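Local coordinates for putative branched-chain amino acid transport system substrate-binding protein (Rhodopseudomonas palustris, PDB 4FB4) that binds caffeic acid between its two lobes and probably hands such small carboxylates to a membrane transport system as its substrate-binding component, at residues T13-G18 and G75-P80; I25-A30 and A284-D289. All blocks are in the same frame, centred on the assembly; numbering follows the deposited sequence.

From the N terminus, strand 8-14 runs into the loop 15-20 and then helix 21-30, which supply the first segments of contact 1 and contact 2 in turn. Contact 1 closes a loop of 56 residues, pairing the C-terminal end of strand 8-14 with the end of strand 72-75 and the start of helix 79-92. Contact 2 closes a loop of 253 residues, bringing helix 282-302 back against helix 21-30. The two loops cross, since their segments alternate along the chain. Their centres lie about 12 Å apart, joined by Glu27 OE1 and Ser77 OG at 2.9 Å, and both touch the bound caffeic acid, at its carboxylate and its catechol end respectively.

Contact 1 of 2, residues T13-G18 and G75-P80; sequences TVTTTG and GSSVTP. With DHC (caffeic acid), chain B.
Ser77 lays its CB against the hydroxyl of Thr15 (CB to Thr15 OG1 3.5 Å) and brings OG against the CB of Val14. OG lies anti to the carbonyl carbon (chi1 -65°), a turn that sets it before the Thr15 amide: Thr15 N donates to Ser77 OG at 3.0 Å, nearly straight at 171°. The same oxygen bonds Glu27 of helix 21-30, and an alanine here would probably leave both the Thr15 N-H and Glu27 OE1 without this shared partner. The hydroxyls of Thr13, Thr15 and Ser76 each bond Asp50. Here two parallel strands of the α/β lobe of a periplasmic binding protein end; the loop after strand 72-75 leads to the ligand, and the loop after strand 8-14 packs against it. A CB on Gly75 would clash with Thr13 O and, at phi 140°, with the preceding carbonyl O; the peptide bond to Ser76 is cis. Thr13 O, buried without a hydrogen bond, meets the C-H groups of Ser76 CA, well directed, and Gly75 CA, more bent, each at 3.2 Å. After the N-cap Val78, Thr79 N donates to caffeic acid O1 at 2.7 Å, where the helix dipole would probably favour a carboxylate.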
loop_
_atom_site.group_PDB
_atom_site.type_symbol
_atom_site.label_atom_id
_atom_site.label_comp_id
_atom_site.label_asym_id
_atom_site.label_seq_id
_atom_site.Cartn_x
_atom_site.Cartn_y
_atom_site.Cartn_z
ATOM N N THR A 13 -6.038 -3.354 -12.409
ATOM C CA THR A 13 -5.466 -2.145 -12.997
ATOM C C THR A 13 -4.352 -1.684 -12.093
ATOM O O THR A 13 -4.546 -1.445 -10.900
ATOM C CB THR A 13 -6.534 -1.047 -13.323
ATOM O OG1 THR A 13 -5.930 0.110 -13.948
ATOM C CG2 THR A 13 -7.273 -0.633 -12.153
ATOM N N VAL A 14 -3.141 -1.632 -12.637
ATOM C CA VAL A 14 -2.012 -1.116 -11.896
ATOM C C VAL A 14 -1.160 -0.183 -12.750
ATOM O O VAL A 14 -1.329 -0.104 -13.951
ATOM C CB VAL A 14 -1.117 -2.242 -11.303
ATOM C CG1 VAL A 14 -1.752 -2.857 -10.035
ATOM C CG2 VAL A 14 -0.783 -3.306 -12.341
ATOM N N THR A 15 -0.209 0.481 -12.124
ATOM C CA THR A 15 0.569 1.464 -12.807
ATOM C C THR A 15 1.906 0.861 -13.202
ATOM O O THR A 15 2.777 0.669 -12.349
ATOM C CB THR A 15 0.817 2.669 -11.920
ATOM O OG1 THR A 15 -0.449 3.158 -11.475
ATOM C CG2 THR A 15 1.631 3.753 -12.754
ATOM N N THR A 16 2.071 0.597 -14.487
ATOM C CA THR A 16 3.303 0.029 -14.964
ATOM C C THR A 16 4.088 0.945 -15.924
ATOM O O THR A 16 5.153 0.557 -16.377
ATOM C CB THR A 16 3.084 -1.360 -15.589
ATOM O OG1 THR A 16 2.144 -1.268 -16.652
ATOM C CG2 THR A 16 2.554 -2.317 -14.514
ATOM N N THR A 17 3.575 2.148 -16.181
ATOM C CA THR A 17 4.306 3.186 -16.907
ATOM C C THR A 17 4.275 4.472 -16.085
ATOM O O THR A 17 3.389 4.706 -15.227
ATOM C CB THR A 17 3.729 3.449 -18.312
ATOM O OG1 THR A 17 2.351 3.832 -18.183
ATOM C CG2 THR A 17 3.858 2.214 -19.224
ATOM N N GLY A 18 5.303 5.283 -16.282
ATOM C CA GLY A 18 5.392 6.556 -15.613
ATOM C C GLY A 18 6.078 6.355 -14.276
ATOM O O GLY A 18 6.500 5.226 -13.951
ATOM N N GLY A 75 -6.896 -2.905 -7.690
ATOM C CA GLY A 75 -6.010 -1.820 -8.068
ATOM C C GLY A 75 -6.357 -0.568 -7.285
ATOM O O GLY A 75 -7.275 -0.590 -6.403
ATOM N N SER A 76 -5.635 0.514 -7.523
ATOM C CA SER A 76 -4.526 0.627 -8.461
ATOM C C SER A 76 -3.302 0.728 -7.594
ATOM O O SER A 76 -3.346 0.325 -6.426
ATOM C CB SER A 76 -4.741 1.845 -9.346
ATOM O OG SER A 76 -3.666 2.109 -10.235
ATOM N N SER A 77 -2.215 1.268 -8.127
ATOM C CA SER A 77 -0.904 1.350 -7.420
ATOM C C SER A 77 -0.695 2.552 -6.488
ATOM O O SER A 77 0.086 2.476 -5.570
ATOM C CB SER A 77 0.190 1.400 -8.474
ATOM O OG SER A 77 0.162 0.179 -9.165
ATOM N N VAL A 78 -1.429 3.610 -6.720
ATOM C CA VAL A 78 -1.315 4.878 -5.965
ATOM C C VAL A 78 -2.721 5.330 -5.728
ATOM O O VAL A 78 -3.648 4.818 -6.349
ATOM C CB VAL A 78 -0.451 5.940 -6.707
ATOM C CG1 VAL A 78 0.982 5.476 -6.764
ATOM C CG2 VAL A 78 -0.936 6.241 -8.144
ATOM N N THR A 79 -2.903 6.254 -4.786
ATOM C CA THR A 79 -4.227 6.554 -4.268
ATOM C C THR A 79 -5.236 7.204 -5.249
ATOM O O THR A 79 -6.384 6.775 -5.258
ATOM C CB THR A 79 -4.082 7.428 -3.012
ATOM O OG1 THR A 79 -3.318 6.658 -2.074
ATOM C CG2 THR A 79 -5.450 7.751 -2.437
ATOM N N PRO A 80 -4.827 8.186 -6.076
ATOM C CA PRO A 80 -5.919 8.816 -6.928
ATOM C C PRO A 80 -6.629 7.870 -7.885
ATOM O O PRO A 80 -7.878 7.912 -7.947
ATOM C CB PRO A 80 -5.206 9.981 -7.660
ATOM C CG PRO A 80 -4.002 10.264 -6.771
ATOM C CD PRO A 80 -3.580 8.952 -6.168
HETATM C C1 DHC B . 0.253 6.951 -3.122
HETATM O O1 DHC B . -0.849 7.414 -3.431
HETATM C C2 DHC B . 0.436 5.947 -2.043
HETATM C C3 DHC B . 1.050 4.839 -2.396
HETATM C "C1'" DHC B . 1.206 3.643 -1.461
HETATM C "C2'" DHC B . 1.196 2.382 -2.024
HETATM C "C3'" DHC B . 1.301 1.253 -1.243
HETATM C "C4'" DHC B . 1.429 1.336 0.212
HETATM C "C5'" DHC B . 1.411 2.609 0.783
HETATM C "C6'" DHC B . 1.289 3.731 -0.076
HETATM O "O4'" DHC B . 1.548 0.182 0.928
HETATM O "O3'" DHC B . 1.324 0.046 -1.867
HETATM O O2 DHC B . 1.275 7.230 -3.791
#

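Contact 2 of 2, residues I25-A30 and A284-D289; sequences IPERNA and AAHSFD. With DHC (caffeic acid), chain B.
Glu27 lies beside Ser287 where helix 21-30 packs on helix 282-302, two helices of the periplasmic binding protein fold. Their axes pass 7.4 Å apart and run roughly the same way, at 38°, a close approach made possible by alanine and serine at the interface. From its CB, 4.0 Å from Ser287 OG, Glu27 runs on through CG, which lies anti to the carbonyl carbon (chi1 -62°), and continues extended, carrying the carboxylate away from the helix toward the ligand. At the tip the two oxygens part: OE1 goes to Ser77, whereas OE2 stands near the plane of the His286 ring, at its edge, 4.3 Å from His286 CD2. Glu27 OE2 also looks toward catechol O3' of caffeic acid, at 4.0 Å too far to be called a bond. OE2 and His286 NE2 likewise remain too far apart to pair. The imidazole ring meets caffeic acid by its edge as well: His286 NE2 is hydrogen-bonded to catechol O4' at 2.8 Å, with either partner possibly the donor, and CD2 comes up beside O3'.

Elsewhere in the interface the fit is between small groups. Ala284 CB sits between Pro26 and Ala30, touching the CB of each, and its nearest neighbour is Pro26 O at 3.7 Å. The methyl of Ala30 in turn rests on Ala284 O and on Ser287 OG, each 3.4 Å from Ala30 CB. Tyr271 of helix 261-275 touches Pro26 from outside the pair. The hydroxyl of Ser287, tucked between its own backbone N and carbonyl carbon (chi1 64°), gives the interhelical hydrogen bond: Ser287 OG donates to Glu27 O at 2.8 Å, in the carbonyl plane and on a lone pair.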
loop_
_atom_site.group_PDB
_atom_site.type_symbol
_atom_site.label_atom_id
_atom_site.label_comp_id
_atom_site.label_asym_id
_atom_site.label_seq_id
_atom_site.Cartn_x
_atom_site.Cartn_y
_atom_site.Cartn_z
ATOM N N ILE A 25 5.058 -2.232 -11.023
ATOM C CA ILE A 25 5.810 -3.299 -11.669
ATOM C C ILE A 25 6.021 -4.499 -10.729
ATOM O O ILE A 25 5.775 -5.638 -11.128
ATOM C CB ILE A 25 7.137 -2.801 -12.315
ATOM C CG1 ILE A 25 6.800 -2.005 -13.586
ATOM C CG2 ILE A 25 8.037 -3.983 -12.676
ATOM C CD1 ILE A 25 8.008 -1.302 -14.194
ATOM N N PRO A 26 6.408 -4.257 -9.467
ATOM C CA PRO A 26 6.477 -5.392 -8.549
ATOM C C PRO A 26 5.109 -6.035 -8.264
ATOM O O PRO A 26 5.045 -7.262 -8.129
ATOM C CB PRO A 26 7.082 -4.802 -7.262
ATOM C CG PRO A 26 7.801 -3.555 -7.728
ATOM C CD PRO A 26 7.014 -3.031 -8.897
ATOM N N GLU A 27 4.044 -5.228 -8.240
ATOM C CA GLU A 27 2.695 -5.768 -8.111
ATOM C C GLU A 27 2.332 -6.701 -9.281
ATOM O O GLU A 27 1.845 -7.817 -9.050
ATOM C CB GLU A 27 1.659 -4.639 -7.937
ATOM C CG GLU A 27 1.963 -3.872 -6.665
ATOM C CD GLU A 27 1.191 -2.574 -6.443
ATOM O OE1 GLU A 27 0.596 -2.062 -7.382
ATOM O OE2 GLU A 27 1.192 -2.090 -5.269
ATOM N N ARG A 28 2.654 -6.288 -10.505
ATOM C CA ARG A 28 2.431 -7.109 -11.665
ATOM C C ARG A 28 3.305 -8.382 -11.649
ATOM O O ARG A 28 2.853 -9.476 -11.968
ATOM C CB ARG A 28 2.667 -6.333 -12.959
ATOM C CG ARG A 28 2.315 -7.199 -14.158
ATOM C CD ARG A 28 2.478 -6.497 -15.468
ATOM N NE ARG A 28 3.869 -6.219 -15.709
ATOM C CZ ARG A 28 4.313 -5.320 -16.595
ATOM N NH1 ARG A 28 3.464 -4.601 -17.382
ATOM N NH2 ARG A 28 5.615 -5.149 -16.720
ATOM N N ASN A 29 4.568 -8.219 -11.334
ATOM C CA ASN A 29 5.512 -9.330 -11.284
ATOM C C ASN A 29 5.088 -10.424 -10.273
ATOM O O ASN A 29 5.282 -11.608 -10.523
ATOM C CB ASN A 29 6.904 -8.794 -10.920
ATOM C CG ASN A 29 7.585 -8.114 -12.074
ATOM O OD1 ASN A 29 7.091 -8.161 -13.214
ATOM N ND2 ASN A 29 8.778 -7.521 -11.811
ATOM N N ALA A 30 4.497 -10.029 -9.145
ATOM C CA ALA A 30 4.107 -10.970 -8.110
ATOM C C ALA A 30 2.978 -11.886 -8.620
ATOM O O ALA A 30 2.785 -12.963 -8.069
ATOM C CB ALA A 30 3.658 -10.241 -6.850
ATOM N N ALA A 284 4.926 -5.700 -4.101
ATOM C CA ALA A 284 4.737 -7.114 -4.518
ATOM C C ALA A 284 3.827 -7.857 -3.549
ATOM O O ALA A 284 2.929 -8.588 -3.944
ATOM C CB ALA A 284 6.091 -7.844 -4.608
ATOM N N ALA A 285 3.994 -7.587 -2.285
ATOM C CA ALA A 285 3.268 -8.269 -1.272
ATOM C C ALA A 285 1.799 -7.974 -1.329
ATOM O O ALA A 285 0.989 -8.832 -0.988
ATOM C CB ALA A 285 3.871 -7.948 0.097
ATOM N N HIS A 286 1.401 -6.781 -1.759
ATOM C CA HIS A 286 -0.031 -6.446 -1.762
ATOM C C HIS A 286 -0.814 -7.254 -2.760
ATOM O O HIS A 286 -1.952 -7.703 -2.475
ATOM C CB HIS A 286 -0.293 -4.945 -1.984
ATOM C CG HIS A 286 0.275 -4.065 -0.933
ATOM N ND1 HIS A 286 0.211 -4.354 0.359
ATOM C CD2 HIS A 286 0.922 -2.857 -1.025
ATOM C CE1 HIS A 286 0.843 -3.398 1.068
ATOM N NE2 HIS A 286 1.243 -2.472 0.228
ATOM N N SER A 287 -0.293 -7.371 -3.976
ATOM C CA SER A 287 -0.983 -8.205 -4.957
ATOM C C SER A 287 -0.961 -9.706 -4.574
ATOM O O SER A 287 -1.971 -10.412 -4.698
ATOM C CB SER A 287 -0.471 -7.952 -6.394
ATOM O OG SER A 287 0.853 -8.302 -6.531
ATOM N N PHE A 288 0.165 -10.186 -4.061
ATOM C CA PHE A 288 0.266 -11.545 -3.574
ATOM C C PHE A 288 -0.784 -11.805 -2.471
ATOM O O PHE A 288 -1.498 -12.813 -2.516
ATOM C CB PHE A 288 1.660 -11.777 -3.061
ATOM C CG PHE A 288 1.931 -13.161 -2.548
ATOM C CD1 PHE A 288 2.333 -14.173 -3.412
ATOM C CD2 PHE A 288 1.824 -13.447 -1.208
ATOM C CE1 PHE A 288 2.598 -15.427 -2.938
ATOM C CE2 PHE A 288 2.106 -14.703 -0.733
ATOM C CZ PHE A 288 2.511 -15.689 -1.608
ATOM N N ASP A 289 -0.897 -10.865 -1.534
ATOM C CA ASP A 289 -1.833 -10.965 -0.433
ATOM C C ASP A 289 -3.288 -10.909 -0.856
ATOM O O ASP A 289 -4.109 -11.580 -0.265
ATOM C CB ASP A 289 -1.583 -9.887 0.602
ATOM C CG ASP A 289 -0.276 -10.134 1.387
ATOM O OD1 ASP A 289 0.441 -11.179 1.166
ATOM O OD2 ASP A 289 0.058 -9.283 2.239
HETATM C C1 DHC B . 0.253 6.951 -3.122
HETATM O O1 DHC B . -0.849 7.414 -3.431
HETATM C C2 DHC B . 0.436 5.947 -2.043
HETATM C C3 DHC B . 1.050 4.839 -2.396
HETATM C "C1'" DHC B . 1.206 3.643 -1.461
HETATM C "C2'" DHC B . 1.196 2.382 -2.024
HETATM C "C3'" DHC B . 1.301 1.253 -1.243
HETATM C "C4'" DHC B . 1.429 1.336 0.212
HETATM C "C5'" DHC B . 1.411 2.609 0.783
HETATM C "C6'" DHC B . 1.289 3.731 -0.076
HETATM O "O4'" DHC B . 1.548 0.182 0.928
HETATM O "O3'" DHC B . 1.324 0.046 -1.867
HETATM O O2 DHC B . 1.275 7.230 -3.791
#